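Local coordinates for ABC transporter periplasmic peptide-binding protein (Pseudoalteromonas, PDB 4QFL) that binds dipeptides such as Ala-Phe in the periplasm, probably delivering them to an ABC transporter for uptake, at residues F113-V118 and H161-E166; D117-F122 and R153-V158. One frame throughout, in Å; residues are numbered along the deposited sequence.

Contact 1 of 2, residues F113-V118 and H161-E166; sequences FNADDV and HQVRFE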
# COMPACT_ATOMS: atom_id res chain seq x y z
N PHE A 113 9.50 26.35 2.01
CA PHE A 113 8.72 25.63 1.00
C PHE A 113 7.95 26.56 0.05
O PHE A 113 7.28 27.51 0.48
CB PHE A 113 7.77 24.66 1.70
CG PHE A 113 6.62 24.25 0.85
CD1 PHE A 113 6.83 23.46 -0.27
CD2 PHE A 113 5.33 24.64 1.17
CE1 PHE A 113 5.77 23.08 -1.07
CE2 PHE A 113 4.27 24.27 0.38
CZ PHE A 113 4.49 23.48 -0.75
N ASN A 114 8.06 26.29 -1.25
CA ASN A 114 7.31 27.05 -2.24
C ASN A 114 7.00 26.21 -3.47
O ASN A 114 7.25 25.00 -3.48
CB ASN A 114 8.04 28.34 -2.63
CG ASN A 114 9.37 28.08 -3.31
OD1 ASN A 114 9.53 27.10 -4.04
ND2 ASN A 114 10.34 28.96 -3.06
N ALA A 115 6.45 26.86 -4.48
CA ALA A 115 6.04 26.19 -5.72
C ALA A 115 7.15 25.37 -6.38
O ALA A 115 6.89 24.36 -7.01
CB ALA A 115 5.49 27.22 -6.71
N ASP A 116 8.39 25.83 -6.24
CA ASP A 116 9.53 25.15 -6.84
C ASP A 116 9.69 23.71 -6.34
O ASP A 116 10.10 22.82 -7.09
CB ASP A 116 10.82 25.93 -6.58
CG ASP A 116 10.91 27.19 -7.40
OD1 ASP A 116 10.21 27.26 -8.44
OD2 ASP A 116 11.68 28.09 -7.03
N ASP A 117 9.35 23.49 -5.08
CA ASP A 117 9.44 22.17 -4.46
C ASP A 117 8.38 21.23 -4.99
O ASP A 117 8.62 20.03 -5.18
CB ASP A 117 9.30 22.31 -2.95
CG ASP A 117 10.35 23.22 -2.35
OD1 ASP A 117 11.55 22.92 -2.52
OD2 ASP A 117 9.97 24.25 -1.74
N VAL A 118 7.20 21.78 -5.25
CA VAL A 118 6.11 21.00 -5.81
C VAL A 118 6.45 20.58 -7.22
O VAL A 118 6.32 19.41 -7.59
CB VAL A 118 4.80 21.81 -5.80
CG1 VAL A 118 3.68 21.04 -6.48
CG2 VAL A 118 4.43 22.15 -4.36
N HIS A 161 3.68 30.66 -4.54
CA HIS A 161 2.87 29.73 -3.75
C HIS A 161 1.55 29.35 -4.43
O HIS A 161 0.51 29.23 -3.78
CB HIS A 161 2.66 30.26 -2.32
CG HIS A 161 3.93 30.51 -1.58
ND1 HIS A 161 4.58 29.54 -0.85
CD2 HIS A 161 4.71 31.62 -1.51
CE1 HIS A 161 5.69 30.04 -0.34
NE2 HIS A 161 5.79 31.30 -0.72
N GLN A 162 1.61 29.16 -5.75
CA GLN A 162 0.51 28.56 -6.48
C GLN A 162 1.04 27.88 -7.75
O GLN A 162 1.88 28.43 -8.47
CB GLN A 162 -0.57 29.59 -6.81
CG GLN A 162 -1.77 29.00 -7.54
CD GLN A 162 -2.88 30.01 -7.78
OE1 GLN A 162 -2.88 30.72 -8.79
NE2 GLN A 162 -3.82 30.08 -6.87
N VAL A 163 0.56 26.67 -8.01
CA VAL A 163 0.96 25.95 -9.20
C VAL A 163 -0.28 25.41 -9.87
O VAL A 163 -1.33 25.31 -9.25
CB VAL A 163 1.91 24.77 -8.89
CG1 VAL A 163 3.17 25.27 -8.20
CG2 VAL A 163 1.20 23.72 -8.03
N ARG A 164 -0.16 25.07 -11.15
CA ARG A 164 -1.26 24.46 -11.86
C ARG A 164 -0.77 23.23 -12.63
O ARG A 164 0.10 23.34 -13.49
CB ARG A 164 -1.92 25.48 -12.80
CG ARG A 164 -3.00 24.91 -13.68
CD ARG A 164 -3.51 25.95 -14.67
NE ARG A 164 -2.49 26.36 -15.63
CZ ARG A 164 -2.02 27.61 -15.74
NH1 ARG A 164 -2.49 28.56 -14.95
NH2 ARG A 164 -1.08 27.89 -16.64
N PHE A 165 -1.31 22.06 -12.29
CA PHE A 165 -1.03 20.83 -13.02
C PHE A 165 -1.84 20.79 -14.32
O PHE A 165 -3.05 21.02 -14.31
CB PHE A 165 -1.39 19.59 -12.18
CG PHE A 165 -0.45 19.31 -11.02
CD1 PHE A 165 -0.42 20.15 -9.91
CD2 PHE A 165 0.36 18.19 -11.03
CE1 PHE A 165 0.43 19.88 -8.84
CE2 PHE A 165 1.21 17.91 -9.96
CZ PHE A 165 1.24 18.76 -8.86
N GLU A 166 -1.18 20.51 -15.44
CA GLU A 166 -1.86 20.33 -16.72
C GLU A 166 -1.87 18.85 -17.10
O GLU A 166 -0.81 18.25 -17.27
CB GLU A 166 -1.19 21.15 -17.81
CG GLU A 166 -0.99 22.61 -17.46
CD GLU A 166 -2.27 23.41 -17.56
OE1 GLU A 166 -3.32 22.81 -17.86
OE2 GLU A 166 -2.22 24.65 -17.35
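The edge of the His161 imidazole meets the carbonyl oxygen of Phe113, which lies near the ring plane, 3.1 Å from His161 CE1. Obliquely to the same ring comes the CB of Asn114, 3.7 Å from His161 CE1. With chi1 at -58°, CG of His161 stands anti to the carbonyl carbon, and this brings the CE1 edge of the imidazole to the residues that lead into helix 115-126. The second flat group, the ring of Phe165, is approached obliquely by Val118 CG1, 4.1 Å from Phe165 CZ, and also meets the steeply inclined ring of Phe93. Between these two rings lies an aliphatic step. Ala115 CB presses on Val163 CG1 at 3.4 Å, closer than usual for two carbons, and Val118 CG1 reaches Val163 CG2 at 4.0 Å. The helix start itself is fixed by a capping box. Asn114 N donates to Asp117 OD2 (2.8 Å, 167°), nearly along the C-O axis, while the N-cap Asn114 OD1 accepts from Asp116 N at 2.8 Å with a more bent angle of 135°. Arg111 forms a salt bridge with the same Asp117 OD2. An alanine in place of His161 would probably open a gap beside Phe113 O and Asn114 CB, leaving both without the CE1 contact. No hydrogen bond spans the segments, and His161 ND1 is buried without a partner in the model. The chemistry therefore implies adhesion by shape and apolar surface, the polar bonds named here staying within 113-118 or going to Arg111.

Contact 2 of 2, residues D117-F122 and R153-V158; sequences DVIFTF and RKIVRV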
# COMPACT_ATOMS: atom_id res chain seq x y z
N ASP A 117 9.35 23.49 -5.08
CA ASP A 117 9.44 22.17 -4.46
C ASP A 117 8.38 21.23 -4.99
O ASP A 117 8.62 20.03 -5.18
CB ASP A 117 9.30 22.31 -2.95
CG ASP A 117 10.35 23.22 -2.35
OD1 ASP A 117 11.55 22.92 -2.52
OD2 ASP A 117 9.97 24.25 -1.74
N VAL A 118 7.20 21.78 -5.25
CA VAL A 118 6.11 21.00 -5.81
C VAL A 118 6.45 20.58 -7.22
O VAL A 118 6.32 19.41 -7.59
CB VAL A 118 4.80 21.81 -5.80
CG1 VAL A 118 3.68 21.04 -6.48
CG2 VAL A 118 4.43 22.15 -4.36
N ILE A 119 6.92 21.54 -8.02
CA ILE A 119 7.26 21.26 -9.39
C ILE A 119 8.40 20.25 -9.46
O ILE A 119 8.36 19.34 -10.28
CB ILE A 119 7.60 22.55 -10.17
CG1 ILE A 119 6.41 23.51 -10.08
CG2 ILE A 119 7.88 22.22 -11.61
CD1 ILE A 119 6.73 24.96 -10.37
N PHE A 120 9.39 20.38 -8.58
CA PHE A 120 10.48 19.42 -8.58
C PHE A 120 10.04 18.02 -8.16
O PHE A 120 10.35 17.04 -8.83
CB PHE A 120 11.61 19.82 -7.65
CG PHE A 120 12.57 18.70 -7.39
CD1 PHE A 120 13.56 18.39 -8.33
CD2 PHE A 120 12.47 17.93 -6.25
CE1 PHE A 120 14.45 17.34 -8.11
CE2 PHE A 120 13.35 16.87 -6.02
CZ PHE A 120 14.34 16.57 -6.95
N THR A 121 9.37 17.94 -7.02
CA THR A 121 8.91 16.67 -6.48
C THR A 121 8.11 15.87 -7.49
O THR A 121 8.33 14.66 -7.69
CB THR A 121 8.04 16.89 -5.24
OG1 THR A 121 8.81 17.55 -4.23
CG2 THR A 121 7.52 15.56 -4.71
N PHE A 122 7.16 16.54 -8.13
CA PHE A 122 6.25 15.83 -9.03
C PHE A 122 6.74 15.72 -10.48
O PHE A 122 6.41 14.75 -11.16
CB PHE A 122 4.81 16.34 -8.88
CG PHE A 122 4.24 16.06 -7.52
CD1 PHE A 122 3.80 14.78 -7.20
CD2 PHE A 122 4.22 17.03 -6.54
CE1 PHE A 122 3.32 14.50 -5.95
CE2 PHE A 122 3.74 16.75 -5.28
CZ PHE A 122 3.30 15.48 -4.98
N ARG A 153 1.18 16.61 -17.95
CA ARG A 153 1.89 17.26 -19.07
C ARG A 153 2.94 18.23 -18.55
O ARG A 153 4.11 18.19 -18.96
CB ARG A 153 0.90 18.00 -19.99
CG ARG A 153 1.50 18.47 -21.33
CD ARG A 153 0.55 19.42 -22.07
NE ARG A 153 0.67 20.79 -21.56
CZ ARG A 153 -0.31 21.69 -21.58
NH1 ARG A 153 -1.49 21.38 -22.08
NH2 ARG A 153 -0.10 22.91 -21.08
N LYS A 154 2.54 19.11 -17.65
CA LYS A 154 3.47 19.99 -17.00
C LYS A 154 2.82 20.53 -15.74
O LYS A 154 1.64 20.29 -15.49
CB LYS A 154 3.91 21.13 -17.94
CG LYS A 154 2.79 22.00 -18.49
CD LYS A 154 3.35 23.11 -19.38
CE LYS A 154 2.28 24.14 -19.79
NZ LYS A 154 2.82 25.29 -20.60
N ILE A 155 3.61 21.20 -14.92
CA ILE A 155 3.10 21.94 -13.78
C ILE A 155 3.57 23.37 -13.96
O ILE A 155 4.77 23.64 -13.95
CB ILE A 155 3.67 21.40 -12.46
CG1 ILE A 155 3.54 19.88 -12.39
CG2 ILE A 155 2.98 22.08 -11.26
CD1 ILE A 155 4.15 19.27 -11.16
N VAL A 156 2.62 24.28 -14.16
CA VAL A 156 2.96 25.69 -14.33
C VAL A 156 3.27 26.30 -12.98
O VAL A 156 2.62 25.99 -11.98
CB VAL A 156 1.80 26.49 -14.97
CG1 VAL A 156 2.10 27.98 -14.94
CG2 VAL A 156 1.52 26.01 -16.39
N ARG A 157 4.26 27.18 -12.97
CA ARG A 157 4.55 27.98 -11.80
C ARG A 157 3.80 29.29 -11.91
O ARG A 157 4.33 30.26 -12.46
CB ARG A 157 6.04 28.27 -11.71
CG ARG A 157 6.43 28.95 -10.42
CD ARG A 157 7.86 29.44 -10.48
NE ARG A 157 8.45 29.46 -9.16
CZ ARG A 157 8.23 30.42 -8.27
NH1 ARG A 157 7.44 31.45 -8.59
NH2 ARG A 157 8.80 30.37 -7.08
N VAL A 158 2.58 29.34 -11.40
CA VAL A 158 1.81 30.56 -11.55
C VAL A 158 2.31 31.62 -10.58
O VAL A 158 2.30 32.80 -10.90
CB VAL A 158 0.30 30.34 -11.40
CG1 VAL A 158 -0.03 28.87 -11.53
CG2 VAL A 158 -0.19 30.88 -10.09
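Asp117 O is gripped twice by one residue: Thr121 OG1 donates to it at 2.7 Å and Thr121 N, the ordinary helical donor, at 2.9 Å from Asp117 O. The two donors approach from opposite faces of the carbonyl plane; the OG1 bond ties the hydroxyl back onto the preceding turn, and Leu186 N bonds to it as well. This helix covers one face of a four-stranded antiparallel sheet, an alpha/beta layer consistent with the small extra lobe of DppA-like and OppA-like binding proteins. Here it lies over strand 152-159, one of the two outermost strands of that sheet. The short axes run nearly antiparallel, at 169° and 9.0 Å apart, and at that spacing isoleucine side chains bridge the layers.

Ile119 and Ile155 carry the contact, sliding past each other in opposite directions with Ile119 CG1 at 3.9 Å from Ile155 CG2. In Ile155, CG1 is anti to the carbonyl carbon (chi1 -49°), and the extended second torsion (chi2 176°) carries CD1 toward the helix, 3.8 Å from Phe122 CB. The Phe122 ring then turns away from the strand, one face met by Thr121 CG2 toward its rim. At the other end, the Ile119 side chain crosses that of Arg157 at about a right angle, Ile119 CD1 lying 3.6 Å from Arg157 CB. Beyond that methylene, the guanidinium serves charges instead, forming salt bridges with Asp160 and Asp116. Farther back along the strand, Arg153 and Lys154 both face Glu166 in a classic beta bulge. Tucked against the helix backbone, Ile155 CD1 also lies 4.1 Å from Ile119 CA.

From the N terminus, the chain enters helix 115-126 at 113-118 and runs straight on into 117-122, the two segments sharing Asp117 and Val118. It returns through strand 152-159, turns, and continues as strand 162-167. Contact 2 closes the inner loop, 30 residues between its segments, and contact 1 the outer one of 42, so contact 2 is nested within contact 1. Both tie the same helix to adjacent strands of one antiparallel sheet. The strands are joined directly, with Val156 N 2.8 Å from Arg164 O, while Ile155 CD1 touches Phe165 CE2 at 3.5 Å, merging the two contacts into one continuous helix-sheet interface.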